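Cell division control protein Cdc48 (Mycobacterium smegmatis, PDB 5E7P) binds ADP at two sites in its paired AAA modules and probably hydrolyses ATP. Local coordinates at residues T106-R111 against V183-T188; A133-V138 against R467-S472; K551-M556 against I587-P592. One frame throughout, in Å; residues are numbered along the deposited sequence.

Interaction 1: residues T106-R111 against V183-T188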
ATOM      1  N   THR A 106      13.965  -8.140   3.192  1.00 37.81           N
ATOM      2  CA  THR A 106      13.509  -6.890   2.609  1.00 39.80           C
ATOM      3  C   THR A 106      13.008  -7.158   1.194  1.00 39.28           C
ATOM      4  O   THR A 106      13.727  -7.723   0.365  1.00 39.16           O
ATOM      5  CB  THR A 106      14.630  -5.835   2.568  1.00 42.57           C
ATOM      6  OG1 THR A 106      15.121  -5.602   3.893  1.00 41.96           O
ATOM      7  CG2 THR A 106      14.104  -4.527   1.992  1.00 43.25           C
ATOM      8  N   VAL A 107      11.766  -6.767   0.929  1.00 37.60           N
ATOM      9  CA  VAL A 107      11.169  -6.967  -0.384  1.00 37.37           C
ATOM     10  C   VAL A 107      10.774  -5.635  -1.002  1.00 37.97           C
ATOM     11  O   VAL A 107       9.807  -5.012  -0.576  1.00 38.82           O
ATOM     12  CB  VAL A 107       9.926  -7.872  -0.312  1.00 34.88           C
ATOM     13  CG1 VAL A 107       9.424  -8.192  -1.711  1.00 33.77           C
ATOM     14  CG2 VAL A 107      10.247  -9.147   0.437  1.00 33.84           C
ATOM     15  N   TYR A 108      11.529  -5.197  -2.000  1.00 40.44           N
ATOM     16  CA  TYR A 108      11.215  -3.958  -2.698  1.00 41.56           C
ATOM     17  C   TYR A 108      10.182  -4.201  -3.788  1.00 36.55           C
ATOM     18  O   TYR A 108      10.020  -5.325  -4.265  1.00 34.22           O
ATOM     19  CB  TYR A 108      12.478  -3.354  -3.315  1.00 48.44           C
ATOM     20  CG  TYR A 108      13.486  -2.854  -2.303  1.00 54.41           C
ATOM     21  CD1 TYR A 108      13.354  -1.594  -1.729  1.00 57.52           C
ATOM     22  CD2 TYR A 108      14.568  -3.639  -1.922  1.00 55.61           C
ATOM     23  CE1 TYR A 108      14.266  -1.131  -0.804  1.00 59.82           C
ATOM     24  CE2 TYR A 108      15.487  -3.183  -0.998  1.00 58.51           C
ATOM     25  CZ  TYR A 108      15.331  -1.927  -0.442  1.00 61.27           C
ATOM     26  OH  TYR A 108      16.242  -1.462   0.481  1.00 65.13           O
ATOM     27  N   GLY A 109       9.476  -3.145  -4.173  1.00 35.46           N
ATOM     28  CA  GLY A 109       8.617  -3.211  -5.338  1.00 35.13           C
ATOM     29  C   GLY A 109       9.480  -3.394  -6.574  1.00 36.99           C
ATOM     30  O   GLY A 109      10.438  -2.646  -6.789  1.00 37.47           O
ATOM     31  N   ALA A 110       9.153  -4.399  -7.379  1.00 37.54           N
ATOM     32  CA  ALA A 110       9.917  -4.697  -8.586  1.00 38.10           C
ATOM     33  C   ALA A 110       9.790  -3.593  -9.624  1.00 41.97           C
ATOM     34  O   ALA A 110       8.689  -3.125  -9.913  1.00 43.66           O
ATOM     35  CB  ALA A 110       9.458  -6.014  -9.185  1.00 36.71           C
ATOM     36  N   ARG A 111      10.921  -3.172 -10.180  1.00 42.67           N
ATOM     37  CA  ARG A 111      10.892  -2.334 -11.366  1.00 43.26           C
ATOM     38  C   ARG A 111      10.497  -3.240 -12.516  1.00 40.44           C
ATOM     39  O   ARG A 111       9.633  -2.901 -13.325  1.00 40.76           O
ATOM     40  CB  ARG A 111      12.257  -1.701 -11.636  1.00 50.80           C
ATOM     41  CG  ARG A 111      12.707  -0.722 -10.570  1.00 57.09           C
ATOM     42  CD  ARG A 111      14.011  -0.039 -10.960  1.00 63.65           C
ATOM     43  NE  ARG A 111      14.654   0.590  -9.807  1.00 66.96           N
ATOM     44  CZ  ARG A 111      15.619   0.024  -9.088  1.00 68.00           C
ATOM     45  NH1 ARG A 111      16.143   0.667  -8.053  1.00 67.76           N
ATOM     46  NH2 ARG A 111      16.065  -1.183  -9.407  1.00 68.23           N
ATOM     47  N   VAL A 183      15.267 -10.210 -11.870  1.00 46.99           N
ATOM     48  CA  VAL A 183      14.463  -9.234 -11.146  1.00 44.51           C
ATOM     49  C   VAL A 183      15.217  -7.909 -11.068  1.00 44.21           C
ATOM     50  O   VAL A 183      16.426  -7.858 -11.303  1.00 46.60           O
ATOM     51  CB  VAL A 183      14.119  -9.708  -9.719  1.00 42.45           C
ATOM     52  CG1 VAL A 183      13.214 -10.928  -9.766  1.00 42.38           C
ATOM     53  CG2 VAL A 183      15.388 -10.002  -8.934  1.00 41.08           C
ATOM     54  N   ASP A 184      14.499  -6.843 -10.740  1.00 41.74           N
ATOM     55  CA  ASP A 184      15.096  -5.518 -10.622  1.00 41.96           C
ATOM     56  C   ASP A 184      14.276  -4.682  -9.645  1.00 39.29           C
ATOM     57  O   ASP A 184      13.085  -4.473  -9.863  1.00 40.54           O
ATOM     58  CB  ASP A 184      15.163  -4.837 -11.991  1.00 45.83           C
ATOM     59  CG  ASP A 184      15.963  -3.547 -11.968  1.00 50.53           C
ATOM     60  OD1 ASP A 184      16.894  -3.437 -11.143  1.00 52.17           O
ATOM     61  OD2 ASP A 184      15.664  -2.640 -12.778  1.00 52.76           O
ATOM     62  N   PRO A 185      14.901  -4.209  -8.553  1.00 42.23           N
ATOM     63  CA  PRO A 185      16.306  -4.364  -8.149  1.00 43.35           C
ATOM     64  C   PRO A 185      16.662  -5.801  -7.764  1.00 43.96           C
ATOM     65  O   PRO A 185      15.758  -6.594  -7.515  1.00 41.73           O
ATOM     66  CB  PRO A 185      16.415  -3.443  -6.928  1.00 41.81           C
ATOM     67  CG  PRO A 185      15.039  -3.382  -6.382  1.00 40.05           C
ATOM     68  CD  PRO A 185      14.143  -3.402  -7.582  1.00 39.62           C
ATOM     69  N   PRO A 186      17.965  -6.137  -7.743  1.00 47.95           N
ATOM     70  CA  PRO A 186      18.415  -7.489  -7.387  1.00 50.46           C
ATOM     71  C   PRO A 186      17.957  -7.917  -5.996  1.00 49.58           C
ATOM     72  O   PRO A 186      17.730  -7.071  -5.131  1.00 47.85           O
ATOM     73  CB  PRO A 186      19.942  -7.366  -7.415  1.00 51.07           C
ATOM     74  CG  PRO A 186      20.207  -6.258  -8.364  1.00 51.41           C
ATOM     75  CD  PRO A 186      19.088  -5.278  -8.160  1.00 49.39           C
ATOM     76  N   GLY A 187      17.828  -9.224  -5.792  1.00 51.17           N
ATOM     77  CA  GLY A 187      17.412  -9.760  -4.509  1.00 50.87           C
ATOM     78  C   GLY A 187      16.013 -10.339  -4.547  1.00 49.45           C
ATOM     79  O   GLY A 187      15.728 -11.244  -5.331  1.00 51.30           O
ATOM     80  N   THR A 188      15.138  -9.819  -3.694  1.00 46.42           N
ATOM     81  CA  THR A 188      13.757 -10.283  -3.637  1.00 44.03           C
ATOM     82  C   THR A 188      12.786  -9.127  -3.853  1.00 42.53           C
ATOM     83  O   THR A 188      12.868  -8.096  -3.183  1.00 43.66           O
ATOM     84  CB  THR A 188      13.446 -10.979  -2.302  1.00 42.58           C
ATOM     85  OG1 THR A 188      14.237 -12.166  -2.191  1.00 44.28           O
ATOM     86  CG2 THR A 188      11.976 -11.357  -2.232  1.00 41.55           C
TER
HETATM   87  O   HOH W   1      16.178  -8.011  -1.328  1.00 35.37           O
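R111 reaches across D184 and P185 with its guanidinium turned differently to each. Toward the aspartate it presents an edge: NH2 lies 3.0 Å from D184 OD1 in a salt bridge, with OD1 near the guanidinium plane. The two charged groups are not coplanar, since the guanidinium and carboxylate planes stand 47° apart, and the second oxygen, OD2, lies alongside the aliphatic part of the arginine, 3.6 Å from R111 CD. Toward the proline the same group turns a face, over which P185 CD sits, and the two side chains cross at about a right angle. The arginine chain runs extended from CG to NE, and a chi4 of 96° then turns CZ out of that line, so that the guanidinium faces P185 CD. The backbones of R111 and D184 are joined as well, R111 N donating to D184 O at 2.5 Å. The peptide bond before P185 is cis, so the chain turns sharply as it leaves the strand, and P185 CG comes 4.0 Å from Y108 CB.

At the other end V107 and T188 meet methyl to methyl, CG2 to CG2, at 3.9 Å. T188 O faces the neighbouring backbone: V107 CA makes a CA-H...O contact with it at 3.5 Å, with 154° at the hydrogen, while the bond from Y108 N is weak. A water donates to T106 O and accepts from T188 N, bridging the two segments. G187, with positive phi, lets the chain turn into strand 188-190, which receives strand 108-109 in parallel pairing. This parallel pairing of short strands is consistent with the smaller beta subdomain that follows the double-psi barrel in Cdc48-type N domains.

Interaction 2: residues A133-V138 against R467-S472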
ATOM      1  N   ALA A 133      -1.791 -11.548 -12.910  1.00 42.97           N
ATOM      2  CA  ALA A 133      -1.818 -12.884 -12.328  1.00 44.97           C
ATOM      3  C   ALA A 133      -0.836 -13.041 -11.168  1.00 46.07           C
ATOM      4  O   ALA A 133      -1.048 -13.860 -10.275  1.00 46.70           O
ATOM      5  CB  ALA A 133      -1.543 -13.930 -13.404  1.00 45.57           C
ATOM      6  N   LEU A 134       0.237 -12.256 -11.185  1.00 46.24           N
ATOM      7  CA  LEU A 134       1.284 -12.377 -10.173  1.00 44.99           C
ATOM      8  C   LEU A 134       1.322 -11.182  -9.230  1.00 41.15           C
ATOM      9  O   LEU A 134       2.275 -11.016  -8.469  1.00 40.27           O
ATOM     10  CB  LEU A 134       2.651 -12.551 -10.838  1.00 45.74           C
ATOM     11  CG  LEU A 134       2.852 -13.837 -11.640  1.00 48.14           C
ATOM     12  CD1 LEU A 134       4.194 -13.815 -12.358  1.00 49.13           C
ATOM     13  CD2 LEU A 134       2.744 -15.053 -10.733  1.00 47.95           C
ATOM     14  N   LEU A 135       0.282 -10.357  -9.281  1.00 37.50           N
ATOM     15  CA  LEU A 135       0.230  -9.136  -8.485  1.00 37.72           C
ATOM     16  C   LEU A 135       0.376  -9.421  -6.991  1.00 38.40           C
ATOM     17  O   LEU A 135      -0.378 -10.214  -6.425  1.00 39.82           O
ATOM     18  CB  LEU A 135      -1.076  -8.384  -8.755  1.00 37.87           C
ATOM     19  CG  LEU A 135      -1.149  -6.926  -8.295  1.00 38.71           C
ATOM     20  CD1 LEU A 135      -0.088  -6.085  -8.996  1.00 38.40           C
ATOM     21  CD2 LEU A 135      -2.539  -6.358  -8.554  1.00 39.50           C
ATOM     22  N   GLY A 136       1.359  -8.782  -6.366  1.00 36.05           N
ATOM     23  CA  GLY A 136       1.561  -8.899  -4.932  1.00 34.55           C
ATOM     24  C   GLY A 136       2.511 -10.005  -4.507  1.00 36.24           C
ATOM     25  O   GLY A 136       2.999 -10.006  -3.379  1.00 37.90           O
ATOM     26  N   LYS A 137       2.777 -10.950  -5.403  1.00 36.97           N
ATOM     27  CA  LYS A 137       3.619 -12.096  -5.068  1.00 39.75           C
ATOM     28  C   LYS A 137       5.108 -11.756  -5.080  1.00 39.12           C
ATOM     29  O   LYS A 137       5.549 -10.887  -5.833  1.00 38.47           O
ATOM     30  CB  LYS A 137       3.328 -13.271  -6.004  1.00 44.00           C
ATOM     31  CG  LYS A 137       1.904 -13.786  -5.901  1.00 49.51           C
ATOM     32  CD  LYS A 137       1.740 -15.134  -6.581  1.00 55.06           C
ATOM     33  CE  LYS A 137       0.342 -15.692  -6.348  1.00 57.69           C
ATOM     34  NZ  LYS A 137       0.189 -17.061  -6.914  1.00 60.28           N
ATOM     35  N   VAL A 138       5.876 -12.444  -4.237  1.00 38.39           N
ATOM     36  CA  VAL A 138       7.318 -12.224  -4.151  1.00 37.08           C
ATOM     37  C   VAL A 138       8.092 -13.068  -5.160  1.00 39.62           C
ATOM     38  O   VAL A 138       7.761 -14.227  -5.410  1.00 41.66           O
ATOM     39  CB  VAL A 138       7.867 -12.494  -2.733  1.00 34.56           C
ATOM     40  CG1 VAL A 138       7.394 -11.425  -1.764  1.00 33.76           C
ATOM     41  CG2 VAL A 138       7.462 -13.877  -2.257  1.00 34.95           C
ATOM     42  N   ARG A 467      -2.980 -12.280   0.117  1.00 37.56           N
ATOM     43  CA  ARG A 467      -2.398 -11.137   0.805  1.00 34.28           C
ATOM     44  C   ARG A 467      -2.821  -9.832   0.147  1.00 31.39           C
ATOM     45  O   ARG A 467      -2.645  -9.653  -1.059  1.00 30.31           O
ATOM     46  CB  ARG A 467      -0.871 -11.228   0.834  1.00 32.17           C
ATOM     47  CG  ARG A 467      -0.222 -10.052   1.546  1.00 30.06           C
ATOM     48  CD  ARG A 467       1.281 -10.193   1.657  1.00 28.86           C
ATOM     49  NE  ARG A 467       1.960 -10.079   0.369  1.00 31.75           N
ATOM     50  CZ  ARG A 467       3.278  -9.968   0.233  1.00 31.80           C
ATOM     51  NH1 ARG A 467       4.052  -9.947   1.308  1.00 31.74           N
ATOM     52  NH2 ARG A 467       3.823  -9.872  -0.973  1.00 31.39           N
ATOM     53  N   PRO A 468      -3.387  -8.912   0.943  1.00 28.12           N
ATOM     54  CA  PRO A 468      -3.724  -7.579   0.440  1.00 24.30           C
ATOM     55  C   PRO A 468      -2.468  -6.845  -0.002  1.00 23.48           C
ATOM     56  O   PRO A 468      -1.421  -6.969   0.640  1.00 21.92           O
ATOM     57  CB  PRO A 468      -4.353  -6.888   1.653  1.00 22.50           C
ATOM     58  CG  PRO A 468      -3.862  -7.656   2.833  1.00 25.17           C
ATOM     59  CD  PRO A 468      -3.721  -9.070   2.368  1.00 26.94           C
ATOM     60  N   LEU A 469      -2.582  -6.096  -1.096  1.00 25.35           N
ATOM     61  CA  LEU A 469      -1.467  -5.349  -1.671  1.00 26.06           C
ATOM     62  C   LEU A 469      -0.859  -4.388  -0.649  1.00 27.07           C
ATOM     63  O   LEU A 469       0.336  -4.104  -0.680  1.00 26.74           O
ATOM     64  CB  LEU A 469      -1.943  -4.582  -2.907  1.00 27.13           C
ATOM     65  CG  LEU A 469      -1.039  -4.563  -4.139  1.00 29.65           C
ATOM     66  CD1 LEU A 469      -0.603  -5.970  -4.503  1.00 32.88           C
ATOM     67  CD2 LEU A 469      -1.761  -3.907  -5.308  1.00 27.53           C
ATOM     68  N   SER A 470      -1.685  -3.917   0.278  1.00 30.39           N
ATOM     69  CA  SER A 470      -1.231  -3.015   1.331  1.00 31.52           C
ATOM     70  C   SER A 470      -0.247  -3.687   2.294  1.00 33.00           C
ATOM     71  O   SER A 470       0.417  -3.011   3.076  1.00 33.52           O
ATOM     72  CB  SER A 470      -2.429  -2.478   2.112  1.00 30.95           C
ATOM     73  OG  SER A 470      -3.145  -3.540   2.720  1.00 32.64           O
ATOM     74  N   ARG A 471      -0.159  -5.012   2.239  1.00 34.06           N
ATOM     75  CA  ARG A 471       0.758  -5.751   3.105  1.00 37.92           C
ATOM     76  C   ARG A 471       1.942  -6.341   2.342  1.00 41.00           C
ATOM     77  O   ARG A 471       2.688  -7.152   2.887  1.00 46.63           O
ATOM     78  CB  ARG A 471       0.016  -6.873   3.832  1.00 39.20           C
ATOM     79  CG  ARG A 471      -1.096  -6.391   4.743  1.00 41.47           C
ATOM     80  CD  ARG A 471      -0.544  -5.749   6.003  1.00 43.74           C
ATOM     81  NE  ARG A 471      -0.219  -6.748   7.014  1.00 47.95           N
ATOM     82  CZ  ARG A 471      -1.093  -7.226   7.894  1.00 48.80           C
ATOM     83  NH1 ARG A 471      -2.348  -6.795   7.885  1.00 47.47           N
ATOM     84  NH2 ARG A 471      -0.715  -8.134   8.780  1.00 50.32           N
ATOM     85  N   SER A 472       2.118  -5.929   1.090  1.00 38.27           N
ATOM     86  CA  SER A 472       3.117  -6.545   0.219  1.00 38.79           C
ATOM     87  C   SER A 472       4.467  -5.834   0.243  1.00 40.63           C
ATOM     88  O   SER A 472       5.411  -6.271  -0.409  1.00 41.28           O
ATOM     89  CB  SER A 472       2.595  -6.624  -1.221  1.00 37.70           C
ATOM     90  OG  SER A 472       2.505  -5.336  -1.810  1.00 34.58           O
TER
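R467 and L469 meet the turn at G136 from two directions, one polar and one apolar. NH2 of R467 donates to G136 O at 2.5 Å with an N-H...O angle of 153°; the oxygen lies in the guanidinium plane and the donor nearly along the C=O axis. CD1 of L469 packs on the bare backbone of the glycine, 3.7 Å from G136 CA, and touches L135 CG at 3.9 Å, the two leucines crossing at about a right angle. V138 CG1 lies against R467 NH2 in a looser van der Waals contact.

The second shell holds these groups. S472 CA lies over the centre of one face of the R467 guanidinium, 3.4 Å above its plane, and NH1 is bonded to W55 O, so two of the arginine's nitrogens have carbonyl partners. S472 OG donates to L469 O at 2.7 Å in the carbonyl plane, on a lone pair, and is also hydrogen-bonded to Q192. L469 N is held by D429. On the other side, L134 to K137 is a type II beta turn closed by K137 N to L134 O at 3.1 Å, and G136 takes the positive-phi position (92°) that such a turn favours.

The side chain of L135 also touches A428 and comes within about 5 Å of a bound ADP; that of L469 is about 4 Å from G273, which binds ADP. A turn and a loop therefore meet beside the P-loop nucleotide site of the first AAA module.

Interaction 3: residues K551-M556 against I587-P592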
ATOM      1  N   LYS A 551       6.565  12.957   5.718  1.00 47.79           N
ATOM      2  CA  LYS A 551       7.508  13.064   6.825  1.00 50.26           C
ATOM      3  C   LYS A 551       8.292  14.357   6.671  1.00 53.21           C
ATOM      4  O   LYS A 551       8.887  14.604   5.620  1.00 54.28           O
ATOM      5  CB  LYS A 551       8.474  11.880   6.844  1.00 53.39           C
ATOM      6  CG  LYS A 551       7.935  10.635   7.523  1.00 55.84           C
ATOM      7  CD  LYS A 551       9.059   9.671   7.891  1.00 60.10           C
ATOM      8  CE  LYS A 551       9.608   9.936   9.296  1.00 63.25           C
ATOM      9  NZ  LYS A 551      10.227  11.285   9.453  1.00 65.23           N
ATOM     10  N   GLY A 552       8.290  15.175   7.721  1.00 54.17           N
ATOM     11  CA  GLY A 552       8.929  16.481   7.702  1.00 56.48           C
ATOM     12  C   GLY A 552      10.340  16.496   7.147  1.00 58.72           C
ATOM     13  O   GLY A 552      10.698  17.383   6.374  1.00 58.86           O
ATOM     14  N   SER A 553      11.137  15.503   7.531  1.00 60.42           N
ATOM     15  CA  SER A 553      12.521  15.403   7.077  1.00 62.78           C
ATOM     16  C   SER A 553      12.622  15.180   5.571  1.00 64.60           C
ATOM     17  O   SER A 553      13.371  15.873   4.881  1.00 67.57           O
ATOM     18  CB  SER A 553      13.240  14.270   7.812  1.00 62.54           C
ATOM     19  OG  SER A 553      13.304  14.520   9.204  1.00 62.96           O
ATOM     20  N   GLU A 554      11.865  14.208   5.071  1.00 62.57           N
ATOM     21  CA  GLU A 554      11.962  13.787   3.676  1.00 61.41           C
ATOM     22  C   GLU A 554      11.553  14.879   2.694  1.00 60.46           C
ATOM     23  O   GLU A 554      12.214  15.085   1.679  1.00 63.98           O
ATOM     24  CB  GLU A 554      11.132  12.524   3.438  1.00 61.38           C
ATOM     25  CG  GLU A 554      11.459  11.393   4.395  1.00 63.96           C
ATOM     26  CD  GLU A 554      10.859  10.076   3.960  1.00 66.78           C
ATOM     27  OE1 GLU A 554      10.274  10.028   2.857  1.00 68.18           O
ATOM     28  OE2 GLU A 554      10.976   9.089   4.718  1.00 67.89           O
ATOM     29  N   LEU A 555      10.466  15.576   3.000  1.00 57.06           N
ATOM     30  CA  LEU A 555       9.991  16.657   2.142  1.00 56.02           C
ATOM     31  C   LEU A 555      11.020  17.788   2.061  1.00 56.94           C
ATOM     32  O   LEU A 555      11.193  18.414   1.013  1.00 55.85           O
ATOM     33  CB  LEU A 555       8.641  17.181   2.646  1.00 52.55           C
ATOM     34  CG  LEU A 555       7.991  18.349   1.900  1.00 53.82           C
ATOM     35  CD1 LEU A 555       6.495  18.131   1.765  1.00 53.74           C
ATOM     36  CD2 LEU A 555       8.262  19.666   2.612  1.00 55.40           C
ATOM     37  N   MET A 556      11.708  18.033   3.170  1.00 58.60           N
ATOM     38  CA  MET A 556      12.661  19.133   3.256  1.00 61.93           C
ATOM     39  C   MET A 556      14.036  18.771   2.701  1.00 65.51           C
ATOM     40  O   MET A 556      14.633  19.543   1.950  1.00 65.31           O
ATOM     41  CB  MET A 556      12.789  19.610   4.707  1.00 60.22           C
ATOM     42  CG  MET A 556      11.533  20.268   5.261  1.00 57.87           C
ATOM     43  SD  MET A 556      11.251  21.933   4.625  1.00 58.00           S
ATOM     44  CE  MET A 556      12.544  22.840   5.473  1.00 79.33           C
ATOM     45  N   ILE A 587       6.481  17.001  12.324  1.00 44.54           N
ATOM     46  CA  ILE A 587       6.115  18.375  11.997  1.00 44.59           C
ATOM     47  C   ILE A 587       7.166  19.384  12.480  1.00 46.15           C
ATOM     48  O   ILE A 587       7.226  20.511  11.992  1.00 48.26           O
ATOM     49  CB  ILE A 587       4.706  18.711  12.574  1.00 41.47           C
ATOM     50  CG1 ILE A 587       4.223  20.096  12.129  1.00 43.03           C
ATOM     51  CG2 ILE A 587       4.698  18.585  14.089  1.00 39.66           C
ATOM     52  CD1 ILE A 587       3.996  20.219  10.642  1.00 43.43           C
ATOM     53  N   ASP A 588       8.006  18.971  13.425  1.00 46.37           N
ATOM     54  CA  ASP A 588       9.066  19.843  13.928  1.00 49.74           C
ATOM     55  C   ASP A 588      10.153  20.093  12.881  1.00 52.58           C
ATOM     56  O   ASP A 588      10.762  21.163  12.849  1.00 54.93           O
ATOM     57  CB  ASP A 588       9.683  19.276  15.209  1.00 51.29           C
ATOM     58  CG  ASP A 588      10.189  17.855  15.037  1.00 52.18           C
ATOM     59  OD1 ASP A 588       9.409  16.990  14.581  1.00 50.04           O
ATOM     60  OD2 ASP A 588      11.372  17.608  15.353  1.00 54.45           O
ATOM     61  N   ALA A 589      10.396  19.104  12.026  1.00 52.62           N
ATOM     62  CA  ALA A 589      11.379  19.257  10.958  1.00 54.54           C
ATOM     63  C   ALA A 589      10.798  20.093   9.823  1.00 54.83           C
ATOM     64  O   ALA A 589      11.502  20.879   9.191  1.00 57.13           O
ATOM     65  CB  ALA A 589      11.829  17.898  10.446  1.00 54.02           C
ATOM     66  N   LEU A 590       9.505  19.919   9.576  1.00 53.02           N
ATOM     67  CA  LEU A 590       8.822  20.642   8.512  1.00 53.22           C
ATOM     68  C   LEU A 590       8.693  22.121   8.861  1.00 54.60           C
ATOM     69  O   LEU A 590       8.776  22.983   7.985  1.00 56.60           O
ATOM     70  CB  LEU A 590       7.443  20.029   8.261  1.00 52.23           C
ATOM     71  CG  LEU A 590       6.901  20.030   6.828  1.00 54.54           C
ATOM     72  CD1 LEU A 590       5.788  19.003   6.691  1.00 52.86           C
ATOM     73  CD2 LEU A 590       6.403  21.406   6.424  1.00 57.85           C
ATOM     74  N   ALA A 591       8.495  22.412  10.145  1.00 52.37           N
ATOM     75  CA  ALA A 591       8.350  23.792  10.601  1.00 51.01           C
ATOM     76  C   ALA A 591       9.048  24.047  11.936  1.00 50.58           C
ATOM     77  O   ALA A 591       8.392  24.169  12.970  1.00 50.01           O
ATOM     78  CB  ALA A 591       6.878  24.170  10.690  1.00 49.00           C
ATOM     79  N   PRO A 592      10.386  24.129  11.915  1.00 51.81           N
ATOM     80  CA  PRO A 592      11.156  24.391  13.135  1.00 52.96           C
ATOM     81  C   PRO A 592      11.091  25.862  13.536  1.00 53.76           C
ATOM     82  O   PRO A 592      10.635  26.694  12.751  1.00 54.25           O
ATOM     83  CB  PRO A 592      12.581  24.024  12.723  1.00 54.24           C
ATOM     84  CG  PRO A 592      12.622  24.336  11.268  1.00 54.71           C
ATOM     85  CD  PRO A 592      11.259  23.983  10.735  1.00 52.56           C
TER
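M556 and L590 reach the interface through their first torsions. In M556, CG stands anti to the carbonyl carbon (chi1 -67°), which puts it 4.0 Å from A589 O and within touch of L590 CA. In L590, a chi1 of -146° places CG 4.2 Å from G552 CA, so the leucine lies against the start of the helix 552-558. L555 completes this apolar side, its CD2 approaching L590 CG at 4.4 Å.

G552 and A589 set how near the two helices come. The glycine has no side chain in the gap, and its CA is only 4.2 Å from L590 CA and 3.9 Å from L590 CB. A589 is small too, and its methyl CB points into the helix start, 3.8 Å from S553 N and 3.9 Å from S553 OG. The interface between the two segments is thus van der Waals packing.

S553 OG and K551 NZ find partners just outside the segments: both meet E586 OE2, the serine by a hydrogen bond and the lysine by a salt bridge, while the backbone of G552 is bonded to that of D585. D585 ends strand 580-585 and E586 follows it; the sequence LVFLDE (581-586) fits a Walker B motif. Helix 552-558 therefore rests on the chain leaving that motif, in a joint between neighbouring strand-to-helix connections of the parallel P-loop sheet of the second AAA module.

In the fold
Along the chain the segments of interactions 1 and 2 alternate, 106-111, 133-138, 183-188 and 467-472, whereas interaction 3 follows in series. Interactions 1 and 2 have centres 13 Å apart and touch, V107 CG1 packing on V138 CG1 at 3.8 Å; both reach the three-stranded sheet of 108-109, 188-190 and 138-140. Interaction 3, centred about 29 and 31 Å from the others, joins connections of the five-stranded sheet in the second AAA module. Interaction 1 is thus internal packing of the N-terminal region, interaction 2 ties that region to the loop before helix 491-506, beside the first ADP, and interaction 3 is inner packing of the second ATPase core.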